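Local structure of split-Soret cytochrome c (Desulfovibrio desulfuricans, 1H21) at residues G83-L89 and V145-I149; S150-C155 and Q166-C171. The protein carries electrons as a dimeric cytochrome c with two haems per subunit and probably a [2Fe-2S] cluster in each, and may take part in sulfate reduction. One frame throughout, in Å; residues are numbered along the deposited sequence.

How the contacts relate
Contact 1 sits at the start of helix 147-158 and contact 2 on the following turns, since residues 145-149 run straight into 150-155; the two centres lie about 11 Å apart. Together they hold three of the four cysteines inferred to bind the iron-sulfur cluster: Cys86 and Cys147 in contact 1, Cys171 in contact 2. The side chains of Cys147 and Cys171 are about 5 Å apart. The side chain of Cys44, the fourth, is about 6 Å from that of Cys147. The same helix also serves the haem. His148 NE2 ligates the haem iron at 2.0 Å, while Ser152 and Lys153 line the haem flank, where the second subunit also packs.

Contact 1. Residues G83-L89 and V145-I149; sequences GTICGAL and VLCHI. Unlike the reference sequence in segment 83-89: Cys86 (reference Tyr). With HEC (heme c), chain H.
The carbonyl of Gly83 takes the backbone N-H of His148 (His148 N to Gly83 O, 2.9 Å), and one residue on, Thr84 O accepts from Cys147 N at 2.6 Å with the donor nearly along the C=O axis. Both N-H groups belong to the first turn of helix 147-158, with Leu146 as its N-cap, so the neighbouring loop satisfies the helix start from outside. On the other side of Ile85, Cys86 N donates to Val145 O at 3.0 Å. The last two bonds flank Ile85 and Leu146, a non-hydrogen-bonded pair in an isolated antiparallel bridge. This is the dense part. Cys86, itself an N-cap, faces Cys147 with SG to SG at 3.2 Å, too long for a disulfide yet closer than two sulfurs normally pack; both are inferred to bind the probable [2Fe-2S] cluster. Towards helix 87-99 the contact is purely apolar: Leu89 CD1 meets Val145 CG2 at 3.6 Å, and Phe113 of helix 102-118 touches both; no touching residue is solvent-exposed. At the far end, with CG anti to the backbone N (chi1 170°), the His148 ring leaves the loop, and NE2 binds the haem iron at 2.0 Å. His233 of the second subunit is the other axial ligand, and Lys224 O of that subunit hydrogen-bonds ND1.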
loop_
_atom_site.group_PDB
_atom_site.type_symbol
_atom_site.label_atom_id
_atom_site.label_comp_id
_atom_site.label_asym_id
_atom_site.label_seq_id
_atom_site.Cartn_x
_atom_site.Cartn_y
_atom_site.Cartn_z
ATOM N N GLY A 83 -2.343 -1.637 8.940
ATOM C CA GLY A 83 -3.394 -0.668 8.699
ATOM C C GLY A 83 -3.087 0.478 7.755
ATOM O O GLY A 83 -3.619 1.571 7.907
ATOM N N THR A 84 -2.247 0.255 6.758
ATOM C CA THR A 84 -1.935 1.328 5.814
ATOM C C THR A 84 -3.010 1.356 4.707
ATOM O O THR A 84 -4.203 1.354 5.006
ATOM C CB THR A 84 -0.468 1.214 5.238
ATOM O OG1 THR A 84 -0.326 0.040 4.414
ATOM C CG2 THR A 84 0.565 1.160 6.392
ATOM N N ILE A 85 -2.603 1.366 3.443
ATOM C CA ILE A 85 -3.542 1.391 2.336
ATOM C C ILE A 85 -4.546 0.239 2.450
ATOM O O ILE A 85 -4.158 -0.889 2.782
ATOM C CB ILE A 85 -2.772 1.284 0.988
ATOM C CG1 ILE A 85 -3.739 1.289 -0.201
ATOM C CG2 ILE A 85 -1.952 0.025 0.964
ATOM C CD1 ILE A 85 -4.590 2.532 -0.325
ATOM N N CYS A 86 -5.834 0.518 2.241
ATOM C CA CYS A 86 -6.818 -0.557 2.283
ATOM C C CYS A 86 -6.548 -1.545 1.150
ATOM O O CYS A 86 -6.458 -1.162 -0.015
ATOM C CB CYS A 86 -8.240 -0.009 2.256
ATOM S SG CYS A 86 -9.021 -0.223 3.899
ATOM N N GLY A 87 -6.305 -2.795 1.523
ATOM C CA GLY A 87 -5.980 -3.835 0.561
ATOM C C GLY A 87 -6.848 -3.934 -0.680
ATOM O O GLY A 87 -6.360 -4.206 -1.782
ATOM N N ALA A 88 -8.153 -3.763 -0.499
ATOM C CA ALA A 88 -9.067 -3.835 -1.625
ATOM C C ALA A 88 -8.709 -2.760 -2.629
ATOM O O ALA A 88 -8.701 -3.005 -3.836
ATOM C CB ALA A 88 -10.495 -3.661 -1.158
ATOM N N LEU A 89 -8.359 -1.580 -2.126
ATOM C CA LEU A 89 -8.001 -0.455 -2.979
ATOM C C LEU A 89 -6.722 -0.721 -3.761
ATOM O O LEU A 89 -6.645 -0.441 -4.965
ATOM C CB LEU A 89 -7.879 0.833 -2.167
ATOM C CG LEU A 89 -9.133 1.470 -1.564
ATOM C CD1 LEU A 89 -8.716 2.808 -1.006
ATOM C CD2 LEU A 89 -10.193 1.707 -2.594
ATOM N N VAL A 145 -8.357 6.579 2.777
ATOM C CA VAL A 145 -8.001 5.451 1.956
ATOM C C VAL A 145 -7.177 4.475 2.819
ATOM O O VAL A 145 -6.962 3.311 2.452
ATOM C CB VAL A 145 -7.232 6.038 0.757
ATOM C CG1 VAL A 145 -6.099 5.182 0.346
ATOM C CG2 VAL A 145 -8.196 6.292 -0.391
ATOM N N LEU A 146 -6.819 4.937 4.017
ATOM C CA LEU A 146 -6.028 4.166 4.962
ATOM C C LEU A 146 -6.901 3.278 5.822
ATOM O O LEU A 146 -7.850 3.756 6.425
ATOM C CB LEU A 146 -5.220 5.116 5.846
ATOM C CG LEU A 146 -4.162 5.958 5.126
ATOM C CD1 LEU A 146 -3.395 6.798 6.129
ATOM C CD2 LEU A 146 -3.222 5.036 4.326
ATOM N N CYS A 147 -6.568 1.990 5.863
ATOM C CA CYS A 147 -7.264 0.962 6.642
ATOM C C CYS A 147 -7.432 1.286 8.134
ATOM O O CYS A 147 -8.485 1.029 8.720
ATOM C CB CYS A 147 -6.477 -0.337 6.525
ATOM S SG CYS A 147 -7.419 -1.793 6.228
ATOM N N HIS A 148 -6.382 1.808 8.765
ATOM C CA HIS A 148 -6.461 2.145 10.182
ATOM C C HIS A 148 -7.576 3.121 10.445
ATOM O O HIS A 148 -8.367 2.915 11.362
ATOM C CB HIS A 148 -5.179 2.768 10.739
ATOM C CG HIS A 148 -5.360 3.324 12.124
ATOM N ND1 HIS A 148 -5.576 2.552 13.241
ATOM C CD2 HIS A 148 -5.483 4.608 12.545
ATOM C CE1 HIS A 148 -5.831 3.367 14.270
ATOM N NE2 HIS A 148 -5.786 4.630 13.906
ATOM N N ILE A 149 -7.595 4.206 9.675
ATOM C CA ILE A 149 -8.610 5.243 9.810
ATOM C C ILE A 149 -10.021 4.788 9.437
ATOM O O ILE A 149 -10.984 5.103 10.117
ATOM C CB ILE A 149 -8.237 6.469 8.982
ATOM C CG1 ILE A 149 -6.906 7.014 9.486
ATOM C CG2 ILE A 149 -9.297 7.551 9.134
ATOM C CD1 ILE A 149 -6.508 8.289 8.860
HETATM FE FE HEC H . -5.320 6.130 15.116
HETATM C CHA HEC H . -8.593 6.746 14.777
HETATM C CHB HEC H . -5.934 4.320 17.995
HETATM C CHC HEC H . -2.117 4.989 15.076
HETATM C CHD HEC H . -4.539 8.475 12.834
HETATM N NA HEC H . -6.941 5.718 16.165
HETATM C C1A HEC H . -8.243 5.915 15.781
HETATM C C2A HEC H . -9.197 5.246 16.648
HETATM C C3A HEC H . -8.433 4.675 17.672
HETATM C C4A HEC H . -7.027 4.978 17.354
HETATM C CMA HEC H . -8.907 3.814 18.845
HETATM C CAA HEC H . -10.730 5.229 16.506
HETATM C CBA HEC H . -11.445 6.349 17.265
HETATM C CGA HEC H . -11.575 7.659 16.501
HETATM O O1A HEC H . -11.220 8.726 17.044
HETATM O O2A HEC H . -12.079 7.627 15.365
HETATM N NB HEC H . -4.229 4.948 16.334
HETATM C C1B HEC H . -4.624 4.308 17.507
HETATM C C2B HEC H . -3.555 3.439 18.044
HETATM C C3B HEC H . -2.523 3.536 17.124
HETATM C C4B HEC H . -2.938 4.508 16.112
HETATM C CMB HEC H . -3.554 2.633 19.368
HETATM C CAB HEC H . -1.298 2.847 17.168
HETATM C CBB HEC H . -1.265 1.386 17.178
HETATM N NC HEC H . -3.715 6.593 14.050
HETATM C C1C HEC H . -2.473 5.972 14.124
HETATM C C2C HEC H . -1.579 6.544 13.131
HETATM C C3C HEC H . -2.257 7.557 12.439
HETATM C C4C HEC H . -3.559 7.572 13.082
HETATM C CMC HEC H . -0.094 6.142 12.983
HETATM C CAC HEC H . -1.717 8.475 11.499
HETATM C CBC HEC H . -1.175 8.142 10.156
HETATM N ND HEC H . -6.357 7.405 14.153
HETATM C C1D HEC H . -5.869 8.399 13.336
HETATM C C2D HEC H . -6.965 9.137 12.756
HETATM C C3D HEC H . -8.121 8.612 13.185
HETATM C C4D HEC H . -7.724 7.512 14.057
HETATM C CMD HEC H . -6.829 10.277 11.783
HETATM C CAD HEC H . -9.531 9.109 12.818
HETATM C CBD HEC H . -10.060 10.117 13.826
HETATM C CGD HEC H . -11.471 10.589 13.497
HETATM O O1D HEC H . -12.443 9.826 13.736
HETATM O O2D HEC H . -11.597 11.729 12.982
#

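Contact 2. Residues S150-C155 and Q166-C171; sequences SVSKWC and QRSERC. Unlike the reference sequence in segment 166-171: Cys171 (reference Ala). With HEC (heme c), chain H.
Ser150 OG receives Arg170 NH2 at 3.0 Å along a nearly straight bond (166° at the hydrogen), lying in the guanidinium plane at its edge. The same hydroxyl is hydrogen-bonded to Tyr116 OH. Next, Val151 lays its two methyls against the side chains of helix 165-192: CG1 reaches Arg167 CD, while CG2 lies 3.4 Å from Arg170 NH1 and 3.8 Å from Cys171 SG. Ser152 and Lys153 look instead to the haem, Lys153 laying its CG 3.4 Å from the propionate oxygen O1D, and Ser152 OG is hydrogen-bonded to Lys224 N of the second subunit. Trp154 then swings its indole across to helix 165-192, CG anti to the backbone N (chi1 180°). Arg170 CD sits over the six-membered ring, 3.5 Å from its centroid, in a CH-pi contact. Farther along the extended arginine, CZ comes over the five-membered ring at 4.5 Å in a cation-pi interaction, the guanidinium tilted from the indole plane. Indole NE1 is held by Pro138 O, and CZ3 meets Arg167 CB at 3.5 Å. Cys155 closes the run, SG against Arg167 CB. The two are consecutive helices joined by a short connection, their segment axes 134° apart. Indole and hydroxyl thus grip the buried Arg170 guanidinium, and its positive charge, near the cysteines inferred to bind the cluster, would probably favour an anionic iron-sulfur centre.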
loop_
_atom_site.group_PDB
_atom_site.type_symbol
_atom_site.label_atom_id
_atom_site.label_comp_id
_atom_site.label_asym_id
_atom_site.label_seq_id
_atom_site.Cartn_x
_atom_site.Cartn_y
_atom_site.Cartn_z
ATOM N N SER A 150 -10.128 4.074 8.333
ATOM C CA SER A 150 -11.397 3.555 7.847
ATOM C C SER A 150 -12.020 2.600 8.883
ATOM O O SER A 150 -13.138 2.832 9.373
ATOM C CB SER A 150 -11.149 2.831 6.507
ATOM O OG SER A 150 -12.301 2.188 5.996
ATOM N N VAL A 151 -11.288 1.548 9.243
ATOM C CA VAL A 151 -11.794 0.565 10.197
ATOM C C VAL A 151 -11.983 1.090 11.631
ATOM O O VAL A 151 -13.081 1.007 12.177
ATOM C CB VAL A 151 -10.915 -0.728 10.204
ATOM C CG1 VAL A 151 -11.444 -1.725 11.231
ATOM C CG2 VAL A 151 -10.892 -1.372 8.804
ATOM N N SER A 152 -10.927 1.637 12.229
ATOM C CA SER A 152 -10.991 2.148 13.599
ATOM C C SER A 152 -12.143 3.123 13.872
ATOM O O SER A 152 -12.840 2.985 14.879
ATOM C CB SER A 152 -9.644 2.758 13.998
ATOM O OG SER A 152 -8.613 1.800 13.827
ATOM N N LYS A 153 -12.359 4.081 12.969
ATOM C CA LYS A 153 -13.433 5.073 13.101
ATOM C C LYS A 153 -14.806 4.370 13.095
ATOM O O LYS A 153 -15.625 4.547 14.003
ATOM C CB LYS A 153 -13.332 6.065 11.947
ATOM C CG LYS A 153 -14.121 7.333 12.118
ATOM C CD LYS A 153 -13.977 8.180 10.889
ATOM C CE LYS A 153 -14.877 9.374 10.986
ATOM N NZ LYS A 153 -14.858 10.142 9.711
ATOM N N TRP A 154 -15.021 3.510 12.109
ATOM C CA TRP A 154 -16.274 2.769 11.998
ATOM C C TRP A 154 -16.580 1.925 13.256
ATOM O O TRP A 154 -17.704 1.952 13.760
ATOM C CB TRP A 154 -16.220 1.892 10.740
ATOM C CG TRP A 154 -17.439 1.055 10.463
ATOM C CD1 TRP A 154 -18.517 1.396 9.681
ATOM C CD2 TRP A 154 -17.663 -0.301 10.880
ATOM N NE1 TRP A 154 -19.379 0.332 9.581
ATOM C CE2 TRP A 154 -18.882 -0.721 10.303
ATOM C CE3 TRP A 154 -16.938 -1.205 11.678
ATOM C CZ2 TRP A 154 -19.399 -2.012 10.496
ATOM C CZ3 TRP A 154 -17.448 -2.485 11.870
ATOM C CH2 TRP A 154 -18.670 -2.878 11.279
ATOM N N CYS A 155 -15.598 1.167 13.747
ATOM C CA CYS A 155 -15.776 0.340 14.948
ATOM C C CYS A 155 -16.100 1.220 16.161
ATOM O O CYS A 155 -17.021 0.931 16.938
ATOM C CB CYS A 155 -14.521 -0.504 15.233
ATOM S SG CYS A 155 -14.289 -1.990 14.194
ATOM N N GLN A 166 -18.546 -9.031 12.497
ATOM C CA GLN A 166 -19.135 -7.952 11.735
ATOM C C GLN A 166 -18.127 -7.150 10.962
ATOM O O GLN A 166 -18.346 -6.855 9.801
ATOM C CB GLN A 166 -19.898 -7.005 12.659
ATOM C CG GLN A 166 -21.279 -7.448 13.074
ATOM C CD GLN A 166 -21.600 -6.921 14.424
ATOM O OE1 GLN A 166 -21.026 -7.377 15.420
ATOM N NE2 GLN A 166 -22.452 -5.904 14.485
ATOM N N ARG A 167 -17.022 -6.781 11.594
ATOM C CA ARG A 167 -16.066 -5.965 10.871
ATOM C C ARG A 167 -15.327 -6.757 9.799
ATOM O O ARG A 167 -14.902 -6.191 8.784
ATOM C CB ARG A 167 -15.159 -5.144 11.809
ATOM C CG ARG A 167 -13.880 -5.780 12.221
ATOM C CD ARG A 167 -12.716 -5.443 11.292
ATOM N NE ARG A 167 -11.880 -6.636 11.165
ATOM C CZ ARG A 167 -11.307 -7.044 10.038
ATOM N NH1 ARG A 167 -11.443 -6.337 8.916
ATOM N NH2 ARG A 167 -10.725 -8.230 10.002
ATOM N N SER A 168 -15.197 -8.066 9.992
ATOM C CA SER A 168 -14.559 -8.880 8.976
ATOM C C SER A 168 -15.591 -9.088 7.849
ATOM O O SER A 168 -15.226 -9.271 6.694
ATOM C CB SER A 168 -14.081 -10.210 9.547
ATOM O OG SER A 168 -15.153 -11.094 9.781
ATOM N N GLU A 169 -16.879 -9.054 8.196
ATOM C CA GLU A 169 -17.939 -9.178 7.201
ATOM C C GLU A 169 -17.908 -7.862 6.432
ATOM O O GLU A 169 -17.935 -7.844 5.206
ATOM C CB GLU A 169 -19.301 -9.361 7.879
ATOM C CG GLU A 169 -20.499 -9.433 6.919
ATOM C CD GLU A 169 -20.480 -10.642 5.983
ATOM O OE1 GLU A 169 -20.139 -11.755 6.423
ATOM O OE2 GLU A 169 -20.846 -10.479 4.798
ATOM N N ARG A 170 -17.795 -6.760 7.163
ATOM C CA ARG A 170 -17.731 -5.429 6.567
ATOM C C ARG A 170 -16.583 -5.306 5.570
ATOM O O ARG A 170 -16.794 -4.846 4.446
ATOM C CB ARG A 170 -17.554 -4.352 7.643
ATOM C CG ARG A 170 -17.338 -2.942 7.088
ATOM C CD ARG A 170 -16.532 -2.114 8.062
ATOM N NE ARG A 170 -16.241 -0.755 7.607
ATOM C CZ ARG A 170 -15.015 -0.320 7.316
ATOM N NH1 ARG A 170 -13.966 -1.142 7.416
ATOM N NH2 ARG A 170 -14.827 0.949 6.969
ATOM N N CYS A 171 -15.372 -5.691 5.974
ATOM C CA CYS A 171 -14.240 -5.570 5.063
ATOM C C CYS A 171 -14.429 -6.451 3.837
ATOM O O CYS A 171 -14.075 -6.051 2.722
ATOM C CB CYS A 171 -12.878 -5.762 5.774
ATOM S SG CYS A 171 -12.306 -4.255 6.742
HETATM FE FE HEC H . -5.320 6.130 15.116
HETATM C CHA HEC H . -8.593 6.746 14.777
HETATM C CHB HEC H . -5.934 4.320 17.995
HETATM C CHC HEC H . -2.117 4.989 15.076
HETATM C CHD HEC H . -4.539 8.475 12.834
HETATM N NA HEC H . -6.941 5.718 16.165
HETATM C C1A HEC H . -8.243 5.915 15.781
HETATM C C2A HEC H . -9.197 5.246 16.648
HETATM C C3A HEC H . -8.433 4.675 17.672
HETATM C C4A HEC H . -7.027 4.978 17.354
HETATM C CMA HEC H . -8.907 3.814 18.845
HETATM C CAA HEC H . -10.730 5.229 16.506
HETATM C CBA HEC H . -11.445 6.349 17.265
HETATM C CGA HEC H . -11.575 7.659 16.501
HETATM O O1A HEC H . -11.220 8.726 17.044
HETATM O O2A HEC H . -12.079 7.627 15.365
HETATM N NB HEC H . -4.229 4.948 16.334
HETATM C C1B HEC H . -4.624 4.308 17.507
HETATM C C2B HEC H . -3.555 3.439 18.044
HETATM C C3B HEC H . -2.523 3.536 17.124
HETATM C C4B HEC H . -2.938 4.508 16.112
HETATM C CMB HEC H . -3.554 2.633 19.368
HETATM C CAB HEC H . -1.298 2.847 17.168
HETATM C CBB HEC H . -1.265 1.386 17.178
HETATM N NC HEC H . -3.715 6.593 14.050
HETATM C C1C HEC H . -2.473 5.972 14.124
HETATM C C2C HEC H . -1.579 6.544 13.131
HETATM C C3C HEC H . -2.257 7.557 12.439
HETATM C C4C HEC H . -3.559 7.572 13.082
HETATM C CMC HEC H . -0.094 6.142 12.983
HETATM C CAC HEC H . -1.717 8.475 11.499
HETATM C CBC HEC H . -1.175 8.142 10.156
HETATM N ND HEC H . -6.357 7.405 14.153
HETATM C C1D HEC H . -5.869 8.399 13.336
HETATM C C2D HEC H . -6.965 9.137 12.756
HETATM C C3D HEC H . -8.121 8.612 13.185
HETATM C C4D HEC H . -7.724 7.512 14.057
HETATM C CMD HEC H . -6.829 10.277 11.783
HETATM C CAD HEC H . -9.531 9.109 12.818
HETATM C CBD HEC H . -10.060 10.117 13.826
HETATM C CGD HEC H . -11.471 10.589 13.497
HETATM O O1D HEC H . -12.443 9.826 13.736
HETATM O O2D HEC H . -11.597 11.729 12.982
#